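Long-range contact in DyP (Bjerkandera adusta, PDB 3VXJ), which probably uses heme b to reduce peroxides while oxidising dyes and phenols, and is here bound to 2,6-dimethoxyphenol: residues M19-V31 with H118-D132. Residues are numbered along the deposited sequence; the frame is centred on the assembly and turned at random.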
# COMPACT_ATOMS: atom_id res chain seq x y z
N MET A 19 -3.81 -6.95 -8.98
CA MET A 19 -3.17 -7.72 -10.05
C MET A 19 -2.54 -9.02 -9.56
O MET A 19 -2.60 -10.04 -10.25
CB MET A 19 -2.14 -6.87 -10.78
CG MET A 19 -2.74 -5.76 -11.63
SD MET A 19 -1.49 -4.89 -12.57
CE MET A 19 -2.51 -3.74 -13.48
N LYS A 20 -1.95 -8.99 -8.36
CA LYS A 20 -1.31 -10.18 -7.75
C LYS A 20 -0.33 -10.87 -8.71
O LYS A 20 -0.17 -12.10 -8.68
CB LYS A 20 -2.35 -11.19 -7.25
CG LYS A 20 -3.30 -10.65 -6.19
CD LYS A 20 -4.15 -11.77 -5.60
CE LYS A 20 -5.31 -11.22 -4.79
NZ LYS A 20 -4.86 -10.33 -3.68
N LYS A 21 0.33 -10.09 -9.55
CA LYS A 21 1.33 -10.62 -10.46
C LYS A 21 2.71 -10.59 -9.83
O LYS A 21 3.01 -9.71 -9.01
CB LYS A 21 1.32 -9.83 -11.78
CG LYS A 21 0.12 -10.13 -12.68
CD LYS A 21 0.18 -11.53 -13.28
CE LYS A 21 -0.49 -11.55 -14.63
NZ LYS A 21 -0.54 -12.91 -15.22
N GLN A 22 3.56 -11.54 -10.23
CA GLN A 22 4.91 -11.65 -9.69
C GLN A 22 5.81 -10.45 -10.00
O GLN A 22 6.72 -10.14 -9.24
CB GLN A 22 5.57 -12.94 -10.19
CG GLN A 22 5.05 -14.22 -9.53
CD GLN A 22 5.72 -14.52 -8.20
OE1 GLN A 22 6.94 -14.59 -8.11
NE2 GLN A 22 4.91 -14.70 -7.16
N LYS A 23 5.56 -9.78 -11.13
CA LYS A 23 6.34 -8.62 -11.55
C LYS A 23 5.40 -7.46 -11.82
O LYS A 23 4.28 -7.66 -12.28
CB LYS A 23 7.14 -8.92 -12.83
CG LYS A 23 7.90 -10.25 -12.86
CD LYS A 23 9.01 -10.30 -11.83
CE LYS A 23 9.80 -11.59 -11.97
NZ LYS A 23 10.91 -11.71 -10.97
N GLU A 24 5.84 -6.25 -11.53
CA GLU A 24 5.02 -5.09 -11.88
C GLU A 24 5.91 -3.92 -12.23
O GLU A 24 6.99 -3.76 -11.64
CB GLU A 24 4.08 -4.72 -10.72
CG GLU A 24 3.00 -3.71 -11.06
CD GLU A 24 2.10 -3.40 -9.89
OE1 GLU A 24 2.34 -3.91 -8.77
OE2 GLU A 24 1.14 -2.63 -10.07
N ARG A 25 5.48 -3.13 -13.21
CA ARG A 25 6.21 -1.93 -13.61
C ARG A 25 5.27 -0.73 -13.61
O ARG A 25 4.13 -0.81 -14.08
CB ARG A 25 6.82 -2.10 -15.00
CG ARG A 25 7.66 -0.90 -15.46
CD ARG A 25 8.42 -1.20 -16.73
NE ARG A 25 9.44 -2.22 -16.49
CZ ARG A 25 10.08 -2.88 -17.45
NH1 ARG A 25 9.81 -2.63 -18.73
NH2 ARG A 25 10.99 -3.79 -17.13
N PHE A 26 5.76 0.37 -13.06
CA PHE A 26 5.04 1.62 -13.04
C PHE A 26 5.75 2.55 -14.02
O PHE A 26 6.91 2.91 -13.80
CB PHE A 26 5.05 2.21 -11.63
CG PHE A 26 4.37 1.34 -10.60
CD1 PHE A 26 3.05 1.58 -10.24
CD2 PHE A 26 5.05 0.26 -10.00
CE1 PHE A 26 2.41 0.77 -9.30
CE2 PHE A 26 4.41 -0.55 -9.06
CZ PHE A 26 3.10 -0.30 -8.71
N VAL A 27 5.08 2.86 -15.12
CA VAL A 27 5.65 3.72 -16.16
C VAL A 27 5.05 5.11 -16.00
O VAL A 27 3.87 5.33 -16.32
CB VAL A 27 5.37 3.17 -17.59
CG1 VAL A 27 6.02 4.07 -18.62
CG2 VAL A 27 5.89 1.73 -17.75
N PHE A 28 5.84 6.02 -15.47
CA PHE A 28 5.42 7.39 -15.22
C PHE A 28 5.68 8.22 -16.46
O PHE A 28 6.75 8.12 -17.06
CB PHE A 28 6.13 7.97 -13.99
CG PHE A 28 5.87 7.20 -12.73
CD1 PHE A 28 4.74 7.44 -11.96
CD2 PHE A 28 6.74 6.17 -12.34
CE1 PHE A 28 4.49 6.71 -10.81
CE2 PHE A 28 6.49 5.43 -11.19
CZ PHE A 28 5.37 5.69 -10.43
N PHE A 29 4.71 9.03 -16.85
CA PHE A 29 4.82 9.76 -18.11
C PHE A 29 4.31 11.19 -18.02
O PHE A 29 3.57 11.56 -17.09
CB PHE A 29 4.11 9.00 -19.24
CG PHE A 29 2.61 8.92 -19.08
CD1 PHE A 29 1.79 9.90 -19.64
CD2 PHE A 29 2.02 7.89 -18.35
CE1 PHE A 29 0.42 9.85 -19.48
CE2 PHE A 29 0.64 7.83 -18.20
CZ PHE A 29 -0.16 8.82 -18.76
N GLN A 30 4.75 11.97 -19.00
CA GLN A 30 4.20 13.28 -19.31
C GLN A 30 3.52 13.21 -20.66
O GLN A 30 3.99 12.51 -21.56
CB GLN A 30 5.32 14.31 -19.47
CG GLN A 30 6.11 14.67 -18.27
CD GLN A 30 7.13 15.76 -18.61
OE1 GLN A 30 6.82 16.71 -19.33
NE2 GLN A 30 8.34 15.62 -18.09
N VAL A 31 2.44 13.97 -20.82
CA VAL A 31 1.78 14.13 -22.11
C VAL A 31 2.45 15.27 -22.88
O VAL A 31 2.55 16.39 -22.37
CB VAL A 31 0.28 14.45 -21.93
CG1 VAL A 31 -0.39 14.74 -23.28
CG2 VAL A 31 -0.45 13.33 -21.21
N HIS A 118 2.36 13.26 -15.28
CA HIS A 118 0.97 13.36 -15.71
C HIS A 118 0.15 12.10 -15.48
O HIS A 118 -1.08 12.14 -15.42
CB HIS A 118 0.91 13.73 -17.19
CG HIS A 118 1.27 15.15 -17.46
ND1 HIS A 118 1.53 15.63 -18.72
CD2 HIS A 118 1.46 16.19 -16.62
CE1 HIS A 118 1.83 16.91 -18.65
NE2 HIS A 118 1.80 17.28 -17.38
N GLY A 119 0.83 10.97 -15.35
CA GLY A 119 0.12 9.72 -15.15
C GLY A 119 1.06 8.56 -14.98
O GLY A 119 2.28 8.70 -15.02
N VAL A 120 0.45 7.39 -14.79
CA VAL A 120 1.19 6.15 -14.62
C VAL A 120 0.45 4.99 -15.28
O VAL A 120 -0.76 4.82 -15.08
CB VAL A 120 1.49 5.87 -13.11
CG1 VAL A 120 0.20 5.75 -12.27
CG2 VAL A 120 2.39 4.66 -12.95
N PHE A 121 1.18 4.21 -16.07
CA PHE A 121 0.71 2.91 -16.52
C PHE A 121 1.23 1.88 -15.53
O PHE A 121 2.43 1.86 -15.24
CB PHE A 121 1.28 2.53 -17.90
CG PHE A 121 0.77 3.37 -19.04
CD1 PHE A 121 -0.31 2.95 -19.81
CD2 PHE A 121 1.43 4.54 -19.40
CE1 PHE A 121 -0.76 3.71 -20.89
CE2 PHE A 121 0.99 5.31 -20.48
CZ PHE A 121 -0.10 4.89 -21.23
N LEU A 122 0.34 1.06 -14.98
CA LEU A 122 0.73 -0.06 -14.12
C LEU A 122 0.63 -1.31 -14.95
O LEU A 122 -0.45 -1.64 -15.43
CB LEU A 122 -0.23 -0.21 -12.93
CG LEU A 122 -0.53 0.90 -11.93
CD1 LEU A 122 -1.49 1.93 -12.51
CD2 LEU A 122 -1.14 0.24 -10.70
N ILE A 123 1.74 -2.02 -15.07
CA ILE A 123 1.79 -3.24 -15.87
C ILE A 123 2.14 -4.40 -14.95
O ILE A 123 3.21 -4.39 -14.34
CB ILE A 123 2.86 -3.16 -17.00
CG1 ILE A 123 2.69 -1.91 -17.86
CG2 ILE A 123 2.83 -4.44 -17.86
CD1 ILE A 123 3.90 -1.55 -18.70
N GLY A 124 1.24 -5.37 -14.83
CA GLY A 124 1.48 -6.55 -14.00
C GLY A 124 1.68 -7.75 -14.89
O GLY A 124 0.89 -8.00 -15.79
N SER A 125 2.76 -8.49 -14.67
CA SER A 125 3.03 -9.67 -15.50
C SER A 125 3.90 -10.68 -14.77
O SER A 125 4.27 -10.48 -13.61
CB SER A 125 3.66 -9.27 -16.84
OG SER A 125 3.59 -10.33 -17.77
N ASP A 126 4.22 -11.78 -15.44
CA ASP A 126 4.90 -12.89 -14.80
C ASP A 126 6.43 -12.81 -14.88
O ASP A 126 7.11 -13.47 -14.09
CB ASP A 126 4.43 -14.21 -15.42
CG ASP A 126 2.99 -14.57 -15.08
OD1 ASP A 126 2.42 -14.00 -14.12
OD2 ASP A 126 2.43 -15.44 -15.77
N GLN A 127 6.95 -12.06 -15.85
CA GLN A 127 8.39 -12.00 -16.12
C GLN A 127 8.80 -10.59 -16.56
O GLN A 127 8.00 -9.89 -17.18
CB GLN A 127 8.80 -12.98 -17.22
CG GLN A 127 8.51 -14.46 -16.92
CD GLN A 127 9.49 -15.10 -15.93
OE1 GLN A 127 10.43 -15.77 -16.33
NE2 GLN A 127 9.25 -14.89 -14.64
N ASP A 128 10.03 -10.21 -16.25
CA ASP A 128 10.56 -8.91 -16.65
C ASP A 128 10.54 -8.70 -18.17
O ASP A 128 10.21 -7.62 -18.65
CB ASP A 128 11.96 -8.70 -16.09
CG ASP A 128 11.97 -8.48 -14.60
OD1 ASP A 128 10.94 -8.03 -14.06
OD2 ASP A 128 13.01 -8.75 -13.98
N ASP A 129 10.84 -9.75 -18.93
CA ASP A 129 10.79 -9.65 -20.39
C ASP A 129 9.39 -9.28 -20.89
O ASP A 129 9.26 -8.56 -21.88
CB ASP A 129 11.25 -10.96 -21.04
CG ASP A 129 12.74 -11.21 -20.88
OD1 ASP A 129 13.15 -12.38 -21.03
OD2 ASP A 129 13.51 -10.26 -20.60
N PHE A 130 8.36 -9.78 -20.21
CA PHE A 130 6.98 -9.46 -20.59
C PHE A 130 6.65 -8.00 -20.25
O PHE A 130 5.97 -7.32 -21.02
CB PHE A 130 5.97 -10.41 -19.91
CG PHE A 130 6.29 -11.89 -20.08
CD1 PHE A 130 7.11 -12.38 -21.10
CD2 PHE A 130 5.71 -12.80 -19.21
CE1 PHE A 130 7.37 -13.75 -21.23
CE2 PHE A 130 5.95 -14.17 -19.33
CZ PHE A 130 6.78 -14.64 -20.34
N LEU A 131 7.15 -7.52 -19.11
CA LEU A 131 7.07 -6.10 -18.79
C LEU A 131 7.68 -5.27 -19.92
O LEU A 131 7.09 -4.29 -20.35
CB LEU A 131 7.77 -5.77 -17.47
CG LEU A 131 7.20 -6.38 -16.19
CD1 LEU A 131 8.05 -5.94 -15.02
CD2 LEU A 131 5.74 -6.00 -15.96
N ASP A 132 8.86 -5.68 -20.39
CA ASP A 132 9.51 -4.99 -21.52
C ASP A 132 8.64 -5.01 -22.79
O ASP A 132 8.50 -3.99 -23.45
CB ASP A 132 10.90 -5.58 -21.81
CG ASP A 132 11.88 -5.35 -20.67
OD1 ASP A 132 11.64 -4.45 -19.83
OD2 ASP A 132 12.90 -6.06 -20.63
O HOH W 1 12.71 -9.43 -11.39
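R25 grips D132 with both terminal nitrogens on one oxygen: NH1 of R25 lies 2.8 Å and NH2 2.9 Å from D132 OD1. That oxygen sits in the guanidinium plane, although the carboxylate plane is turned 35° from it; NH1 meets the anti lone pair of D132 OD1, and NH2 comes to its syn side, out of the carboxylate plane. CB of L131 lies 3.7 Å from R25 CZ, over one guanidinium face. With CG anti to the backbone N (chi1 -177°), a bend at chi3 brings the guanidinium against L131 and D132 in the first turns of helix 128-142; NE also bonds S153 of strand 146-155, and NH1 T135 of the helix. With an alanine in place of R25, D132 OD1 would probably lose both N-H donors and its opposite charge, and L131 CB the flat group against it. Nearby, a water joins K23 NZ to D128 OD2.

The two strands run antiparallel, with hydrogen-bonded pairs K23-S125, R25-I123 and V27-F121. At the far end H118 and G119 both donate to F29 O, a classic beta bulge. There the F29 ring lies over G119, whose CA is 4.0 Å from the ring centroid, where any side chain would clash; it meets the F121 ring obliquely, planes at 42°. On the other side of the sheet, V120 CG2 sits over the F28 ring face, 3.6 Å from CE1 of F28.

In this four-stranded sheet of the ferredoxin-like DyP fold, 119-125 and 23-31 are the central pair, flanked by 65-71 and 146-155. Helix 128-142 packs against the R25, I123 and F121 side, while F26 and F28 meet F220 of strand 216-225 in the second sheet.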